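Local coordinates for protein esterase YbfF (Escherichia coli, PDB 3BF7) that probably hydrolyses ester and thioester bonds as an esterase of the alpha/beta hydrolase fold, with a helical cap that helps form its substrate-binding crevice, at residues A97-A102 against E189-W194; D113-D118 against D215-Q220. The protein carries 1 engineered substitution. All blocks are in the same frame, centred on the assembly; numbering follows the deposited sequence.

Contact 1: residues A97-A102 against E189-W194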
ATOM      1  N   ALA A  97       0.594  -7.889   8.302  1.00  6.83           N
ATOM      2  CA  ALA A  97      -0.390  -8.739   8.963  1.00  7.65           C
ATOM      3  C   ALA A  97      -0.366 -10.147   8.368  1.00  7.38           C
ATOM      4  O   ALA A  97      -0.659 -11.124   9.061  1.00  8.05           O
ATOM      5  CB  ALA A  97      -1.782  -8.134   8.831  1.00  8.18           C
ATOM      6  N   LEU A  98      -0.017 -10.251   7.088  1.00  6.93           N
ATOM      7  CA  LEU A  98       0.044 -11.551   6.434  1.00  7.35           C
ATOM      8  C   LEU A  98       1.101 -12.444   7.080  1.00  7.69           C
ATOM      9  O   LEU A  98       0.951 -13.665   7.092  1.00  8.19           O
ATOM     10  CB  LEU A  98       0.343 -11.386   4.940  1.00  7.61           C
ATOM     11  CG  LEU A  98       0.436 -12.685   4.126  1.00  8.20           C
ATOM     12  CD1 LEU A  98      -0.883 -13.446   4.185  1.00 10.44           C
ATOM     13  CD2 LEU A  98       0.793 -12.352   2.685  1.00  9.56           C
ATOM     14  N   THR A  99       2.163 -11.853   7.625  1.00  7.63           N
ATOM     15  CA  THR A  99       3.195 -12.669   8.261  1.00  9.12           C
ATOM     16  C   THR A  99       2.644 -13.428   9.464  1.00 10.12           C
ATOM     17  O   THR A  99       3.143 -14.498   9.807  1.00 11.73           O
ATOM     18  CB  THR A  99       4.419 -11.835   8.743  1.00  8.84           C
ATOM     19  OG1 THR A  99       4.035 -10.977   9.825  1.00  9.40           O
ATOM     20  CG2 THR A  99       4.990 -11.009   7.603  1.00  9.78           C
ATOM     21  N   ALA A 100       1.617 -12.877  10.103  1.00 10.39           N
ATOM     22  CA  ALA A 100       1.015 -13.522  11.263  1.00 11.34           C
ATOM     23  C   ALA A 100      -0.032 -14.549  10.852  1.00 11.56           C
ATOM     24  O   ALA A 100      -0.208 -15.571  11.517  1.00 14.80           O
ATOM     25  CB  ALA A 100       0.385 -12.473  12.174  1.00 14.00           C
ATOM     26  N   LEU A 101      -0.716 -14.284   9.745  1.00 10.84           N
ATOM     27  CA  LEU A 101      -1.767 -15.174   9.267  1.00 10.69           C
ATOM     28  C   LEU A 101      -1.276 -16.382   8.474  1.00 10.25           C
ATOM     29  O   LEU A 101      -1.714 -17.507   8.723  1.00 12.03           O
ATOM     30  CB  LEU A 101      -2.770 -14.384   8.417  1.00 10.36           C
ATOM     31  CG  LEU A 101      -4.024 -15.147   7.983  1.00 11.79           C
ATOM     32  CD1 LEU A 101      -4.834 -15.532   9.212  1.00 12.18           C
ATOM     33  CD2 LEU A 101      -4.855 -14.283   7.050  1.00 11.80           C
ATOM     34  N   ALA A 102      -0.376 -16.153   7.523  1.00 11.34           N
ATOM     35  CA  ALA A 102       0.140 -17.237   6.688  1.00 11.05           C
ATOM     36  C   ALA A 102       1.588 -16.976   6.293  1.00 11.10           C
ATOM     37  O   ALA A 102       1.892 -16.720   5.128  1.00 10.24           O
ATOM     38  CB  ALA A 102      -0.725 -17.379   5.442  1.00 13.06           C
ATOM     39  N   GLU A 189      -3.287  -4.218  14.856  1.00  9.51           N
ATOM     40  CA  GLU A 189      -3.447  -5.352  15.757  1.00  9.81           C
ATOM     41  C   GLU A 189      -2.039  -5.932  15.879  1.00  8.92           C
ATOM     42  O   GLU A 189      -1.494  -6.445  14.904  1.00  9.36           O
ATOM     43  CB  GLU A 189      -4.386  -6.397  15.151  1.00 11.74           C
ATOM     44  CG  GLU A 189      -4.714  -7.549  16.087  1.00 13.28           C
ATOM     45  CD  GLU A 189      -5.490  -7.096  17.307  1.00 14.80           C
ATOM     46  OE1 GLU A 189      -6.514  -6.404  17.126  1.00 16.70           O
ATOM     47  OE2 GLU A 189      -5.084  -7.433  18.439  1.00 14.87           O
ATOM     48  N   LYS A 190      -1.440  -5.834  17.059  1.00  8.94           N
ATOM     49  CA  LYS A 190      -0.086  -6.350  17.241  1.00 10.18           C
ATOM     50  C   LYS A 190       0.034  -7.803  16.805  1.00  9.60           C
ATOM     51  O   LYS A 190      -0.861  -8.618  17.045  1.00  9.82           O
ATOM     52  CB  LYS A 190       0.359  -6.199  18.696  1.00 12.84           C
ATOM     53  CG  LYS A 190       0.701  -4.769  19.090  1.00 17.38           C
ATOM     54  CD  LYS A 190       1.263  -4.716  20.503  1.00 20.24           C
ATOM     55  CE  LYS A 190       1.755  -3.321  20.857  1.00 24.04           C
ATOM     56  NZ  LYS A 190       0.663  -2.313  20.812  1.00 26.66           N
ATOM     57  N   ILE A 191       1.151  -8.122  16.161  1.00  8.99           N
ATOM     58  CA  ILE A 191       1.394  -9.469  15.667  1.00  8.94           C
ATOM     59  C   ILE A 191       2.627 -10.094  16.297  1.00  8.32           C
ATOM     60  O   ILE A 191       3.458  -9.398  16.877  1.00  7.98           O
ATOM     61  CB  ILE A 191       1.602  -9.466  14.132  1.00  8.71           C
ATOM     62  CG1 ILE A 191       2.843  -8.642  13.769  1.00  8.82           C
ATOM     63  CG2 ILE A 191       0.367  -8.902  13.443  1.00 10.74           C
ATOM     64  CD1 ILE A 191       3.204  -8.686  12.290  1.00  9.86           C
ATOM     65  N   PRO A 192       2.750 -11.428  16.204  1.00  8.44           N
ATOM     66  CA  PRO A 192       3.914 -12.113  16.771  1.00  9.23           C
ATOM     67  C   PRO A 192       5.133 -11.745  15.930  1.00  8.75           C
ATOM     68  O   PRO A 192       5.000 -11.319  14.780  1.00  8.79           O
ATOM     69  CB  PRO A 192       3.555 -13.590  16.626  1.00 10.96           C
ATOM     70  CG  PRO A 192       2.058 -13.590  16.649  1.00 13.47           C
ATOM     71  CD  PRO A 192       1.726 -12.401  15.788  1.00 10.60           C
ATOM     72  N   ALA A 193       6.318 -11.917  16.496  1.00  8.34           N
ATOM     73  CA  ALA A 193       7.538 -11.596  15.777  1.00  8.17           C
ATOM     74  C   ALA A 193       7.702 -12.461  14.532  1.00  8.64           C
ATOM     75  O   ALA A 193       7.399 -13.658  14.544  1.00  9.87           O
ATOM     76  CB  ALA A 193       8.741 -11.780  16.694  1.00  9.85           C
ATOM     77  N   TRP A 194       8.165 -11.835  13.454  1.00  7.61           N
ATOM     78  CA  TRP A 194       8.435 -12.539  12.204  1.00  8.22           C
ATOM     79  C   TRP A 194       9.963 -12.552  12.139  1.00  8.16           C
ATOM     80  O   TRP A 194      10.595 -11.525  11.871  1.00  8.45           O
ATOM     81  CB  TRP A 194       7.845 -11.777  11.015  1.00  9.25           C
ATOM     82  CG  TRP A 194       7.868 -12.545   9.722  1.00  8.94           C
ATOM     83  CD1 TRP A 194       7.277 -13.753   9.472  1.00  9.76           C
ATOM     84  CD2 TRP A 194       8.466 -12.131   8.490  1.00  9.24           C
ATOM     85  NE1 TRP A 194       7.466 -14.111   8.160  1.00 10.18           N
ATOM     86  CE2 TRP A 194       8.193 -13.134   7.533  1.00  8.85           C
ATOM     87  CE3 TRP A 194       9.206 -11.007   8.100  1.00  9.84           C
ATOM     88  CZ2 TRP A 194       8.632 -13.045   6.208  1.00 10.05           C
ATOM     89  CZ3 TRP A 194       9.642 -10.918   6.783  1.00 10.03           C
ATOM     90  CH2 TRP A 194       9.353 -11.934   5.852  1.00 10.52           C
TER
HETATM   91  O   HOH W   1       3.955 -12.281  12.450  1.00 12.98           O

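Contact 2: residues D113-D118 against D215-Q220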
ATOM      1  N   ASP A 113       7.104   3.368   3.859  1.00  5.89           N
ATOM      2  CA  ASP A 113       6.676   4.426   4.775  1.00  5.92           C
ATOM      3  C   ASP A 113       5.492   4.065   5.654  1.00  5.71           C
ATOM      4  O   ASP A 113       4.428   4.690   5.606  1.00  6.27           O
ATOM      5  CB  ASP A 113       6.397   5.740   4.044  1.00  6.61           C
ATOM      6  CG  ASP A 113       6.576   6.938   4.958  1.00  6.61           C
ATOM      7  OD1 ASP A 113       5.657   7.775   5.050  1.00  6.76           O
ATOM      8  OD2 ASP A 113       7.649   7.028   5.598  1.00  7.17           O
ATOM      9  N   ILE A 114       5.719   3.068   6.498  1.00  6.20           N
ATOM     10  CA  ILE A 114       4.695   2.586   7.404  1.00  5.61           C
ATOM     11  C   ILE A 114       5.331   1.778   8.536  1.00  5.72           C
ATOM     12  O   ILE A 114       6.375   1.141   8.359  1.00  6.89           O
ATOM     13  CB  ILE A 114       3.679   1.698   6.629  1.00  6.62           C
ATOM     14  CG1 ILE A 114       2.476   1.355   7.507  1.00  7.28           C
ATOM     15  CG2 ILE A 114       4.361   0.431   6.132  1.00  8.35           C
ATOM     16  CD1 ILE A 114       1.618   2.550   7.852  1.00  8.52           C
ATOM     17  N   ALA A 115       4.701   1.826   9.704  1.00  6.01           N
ATOM     18  CA  ALA A 115       5.162   1.074  10.864  1.00  5.99           C
ATOM     19  C   ALA A 115       3.970   0.274  11.386  1.00  6.02           C
ATOM     20  O   ALA A 115       2.818   0.682  11.218  1.00  6.23           O
ATOM     21  CB  ALA A 115       5.672   2.016  11.946  1.00  7.15           C
ATOM     22  N   PRO A 116       4.228  -0.886  12.009  1.00  5.96           N
ATOM     23  CA  PRO A 116       3.156  -1.727  12.549  1.00  6.39           C
ATOM     24  C   PRO A 116       2.696  -1.171  13.891  1.00  6.47           C
ATOM     25  O   PRO A 116       2.982  -1.729  14.955  1.00  6.68           O
ATOM     26  CB  PRO A 116       3.821  -3.096  12.663  1.00  6.65           C
ATOM     27  CG  PRO A 116       5.231  -2.741  13.012  1.00  6.31           C
ATOM     28  CD  PRO A 116       5.531  -1.570  12.095  1.00  6.39           C
ATOM     29  N   VAL A 117       1.980  -0.053  13.818  1.00  6.22           N
ATOM     30  CA  VAL A 117       1.488   0.633  15.000  1.00  7.08           C
ATOM     31  C   VAL A 117       0.150   1.308  14.739  1.00  6.76           C
ATOM     32  O   VAL A 117      -0.207   1.586  13.594  1.00  6.42           O
ATOM     33  CB  VAL A 117       2.468   1.751  15.445  1.00  6.60           C
ATOM     34  CG1 VAL A 117       3.831   1.161  15.771  1.00  9.41           C
ATOM     35  CG2 VAL A 117       2.585   2.815  14.347  1.00  7.36           C
ATOM     36  N   ASP A 118      -0.582   1.555  15.820  1.00  7.20           N
ATOM     37  CA  ASP A 118      -1.848   2.277  15.753  1.00  6.56           C
ATOM     38  C   ASP A 118      -1.395   3.730  15.927  1.00  6.65           C
ATOM     39  O   ASP A 118      -0.881   4.099  16.984  1.00  7.75           O
ATOM     40  CB  ASP A 118      -2.748   1.873  16.923  1.00  7.98           C
ATOM     41  CG  ASP A 118      -4.106   2.553  16.886  1.00  8.99           C
ATOM     42  OD1 ASP A 118      -4.248   3.605  16.226  1.00  7.92           O
ATOM     43  OD2 ASP A 118      -5.037   2.033  17.539  1.00 10.87           O
ATOM     44  N   ASP A 215      10.431   0.793  18.857  1.00 10.45           N
ATOM     45  CA  ASP A 215      10.354  -0.342  19.771  1.00 11.17           C
ATOM     46  C   ASP A 215       9.303  -1.339  19.299  1.00  9.73           C
ATOM     47  O   ASP A 215       9.561  -2.542  19.234  1.00  9.64           O
ATOM     48  CB  ASP A 215      10.029   0.110  21.199  1.00 13.13           C
ATOM     49  CG  ASP A 215      11.164   0.885  21.842  1.00 15.55           C
ATOM     50  OD1 ASP A 215      12.334   0.640  21.485  1.00 16.09           O
ATOM     51  OD2 ASP A 215      10.886   1.730  22.719  1.00 19.09           O
ATOM     52  N   ASP A 216       8.117  -0.838  18.966  1.00  9.79           N
ATOM     53  CA  ASP A 216       7.040  -1.700  18.494  1.00  9.59           C
ATOM     54  C   ASP A 216       7.383  -2.339  17.155  1.00  8.89           C
ATOM     55  O   ASP A 216       7.030  -3.488  16.900  1.00  8.85           O
ATOM     56  CB  ASP A 216       5.740  -0.906  18.353  1.00 11.39           C
ATOM     57  CG  ASP A 216       5.075  -0.625  19.684  1.00 14.40           C
ATOM     58  OD1 ASP A 216       4.033   0.063  19.687  1.00 16.88           O
ATOM     59  OD2 ASP A 216       5.584  -1.090  20.725  1.00 16.34           O
ATOM     60  N   LEU A 217       8.061  -1.591  16.292  1.00  7.80           N
ATOM     61  CA  LEU A 217       8.435  -2.123  14.993  1.00  7.95           C
ATOM     62  C   LEU A 217       9.367  -3.325  15.167  1.00  7.66           C
ATOM     63  O   LEU A 217       9.146  -4.378  14.573  1.00  7.85           O
ATOM     64  CB  LEU A 217       9.106  -1.028  14.154  1.00  8.66           C
ATOM     65  CG  LEU A 217       9.350  -1.348  12.677  1.00 11.16           C
ATOM     66  CD1 LEU A 217       9.422  -0.061  11.871  1.00 10.14           C
ATOM     67  CD2 LEU A 217      10.623  -2.158  12.533  1.00 10.66           C
ATOM     68  N   LEU A 218      10.392  -3.173  16.001  1.00  7.77           N
ATOM     69  CA  LEU A 218      11.345  -4.256  16.234  1.00  7.99           C
ATOM     70  C   LEU A 218      10.752  -5.438  16.996  1.00  8.31           C
ATOM     71  O   LEU A 218      11.198  -6.572  16.831  1.00  7.94           O
ATOM     72  CB  LEU A 218      12.573  -3.724  16.974  1.00  9.09           C
ATOM     73  CG  LEU A 218      13.402  -2.708  16.186  1.00  9.28           C
ATOM     74  CD1 LEU A 218      14.513  -2.163  17.068  1.00  9.83           C
ATOM     75  CD2 LEU A 218      13.982  -3.359  14.937  1.00  9.58           C
ATOM     76  N   ALA A 219       9.749  -5.184  17.828  1.00  7.96           N
ATOM     77  CA  ALA A 219       9.125  -6.263  18.582  1.00  8.79           C
ATOM     78  C   ALA A 219       8.389  -7.210  17.638  1.00  8.12           C
ATOM     79  O   ALA A 219       8.250  -8.400  17.918  1.00  9.39           O
ATOM     80  CB  ALA A 219       8.159  -5.696  19.612  1.00  8.99           C
ATOM     81  N   GLN A 220       7.927  -6.676  16.510  1.00  6.84           N
ATOM     82  CA  GLN A 220       7.194  -7.471  15.534  1.00  6.22           C
ATOM     83  C   GLN A 220       8.060  -7.904  14.355  1.00  6.17           C
ATOM     84  O   GLN A 220       7.809  -8.944  13.751  1.00  6.88           O
ATOM     85  CB  GLN A 220       5.969  -6.682  15.072  1.00  6.66           C
ATOM     86  CG  GLN A 220       5.011  -6.422  16.229  1.00  7.14           C
ATOM     87  CD  GLN A 220       3.962  -5.378  15.917  1.00  6.50           C
ATOM     88  OE1 GLN A 220       2.822  -5.702  15.578  1.00  6.99           O
ATOM     89  NE2 GLN A 220       4.346  -4.114  16.023  1.00  6.96           N
TER
HETATM   90  O   HOH W   2       2.263  -1.602  17.681  1.00 13.60           O

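Contact 1: residues A97-A102 against E189-W194
T99, near the C-terminal end of helix 90-101, stands over the indole of W194, and the two side chains cross at about a right angle. T99 CB sits 3.7 Å from the centroid of the W194 five-membered ring, 18° off the ring normal. This is a CH-pi contact over the face. T99 CG2 lies over the centre of the ring system, 3.7 Å above its plane. W194 CG is anti to its backbone N (chi1 -170°), and with this torsion the indole lies with one face against T99. T99 OG1 lies between its backbone N and carbonyl carbon (chi1 68°). There it hydrogen-bonds to M96 O, one turn back in the helix. Water 1 donates to T99 OG1 (2.9 Å) and to P192 O (2.7 Å), so it bridges helix and loop. I191 crosses T99 at about a right angle, and I191 CD1 reaches T99 OG1 at 3.5 Å. The next residue, A100, meets I191 CB with its CB at 3.8 Å and P192 CD at 3.9 Å. These contacts are apolar and lie at the exposed side, whereas T99 and W194 are buried. F221 touches T99, I191 and W194, and L109 of strand 106-112 touches T99 and W194. The arrangement is plain packing in an alpha/beta hydrolase fold: the helix that follows the putative nucleophile elbow rests on the loop leading to strand 198-201.

Contact 2: residues D113-D118 against D215-Q220
This contact lies in the alpha/beta hydrolase fold, on the loop after strand 106-112. The loop starts with D113, the probable acid of a Ser-His-Asp triad with S89 and H234. D113 itself does not touch the helix; its OD1 bonds to H234 ND1. Three residues on, P116 is the centre of an inverse gamma turn and packs against helix 214-220. The weak V117 N to A115 O bond belongs to this turn. The proline ring meets L217 obliquely, with P116 CD 3.9 Å from L217 CG. V117 CG1 touches D216 CB at 3.8 Å, the two side chains crossing at about a right angle. The Q220 side chain runs past P116 in the opposite direction. It is extended beyond CG, and Q220 NE2 lies 3.4 Å from P116 CG. The amide is held by both ends. Q220 OE1 accepts from W188 NE1 and I191 N, which should fix the amide's rotation. Q220 NE2 gives one hydrogen to D216 O one turn back, at 2.9 Å and almost straight (178°), although it comes from above that carbonyl plane. The second NE2 hydrogen goes to P116 O across the contact, so both polar atoms of this buried amide are bonded. Water 2 donates to P116 O as well and to D216 OD1. The bond from Q220 NE2 to P116 O is 2.9 Å long, in the carbonyl plane and on a lone pair, with an N-H...O angle of 158°.

The centres of contacts 1 and 2 are about 11 Å apart, on the same side of the chain's centre. Their segments alternate along the chain: 97-102, 113-118, 189-194, 215-220. Strand 106-112 separates the first two, and strand 198-201, its parallel neighbour in the sheet, separates the last two. The contacts also touch directly. W194 N lies 2.9 Å from Q220 O, a probable hydrogen bond, and the Q220 amide is a second link to the 189-194 loop. Loop 189-194 thus lies between helices 90-101 and 214-220 and joins them. Together the contacts tie together the helix after the putative nucleophile elbow, the loop of the probable catalytic acid and helix 214-220.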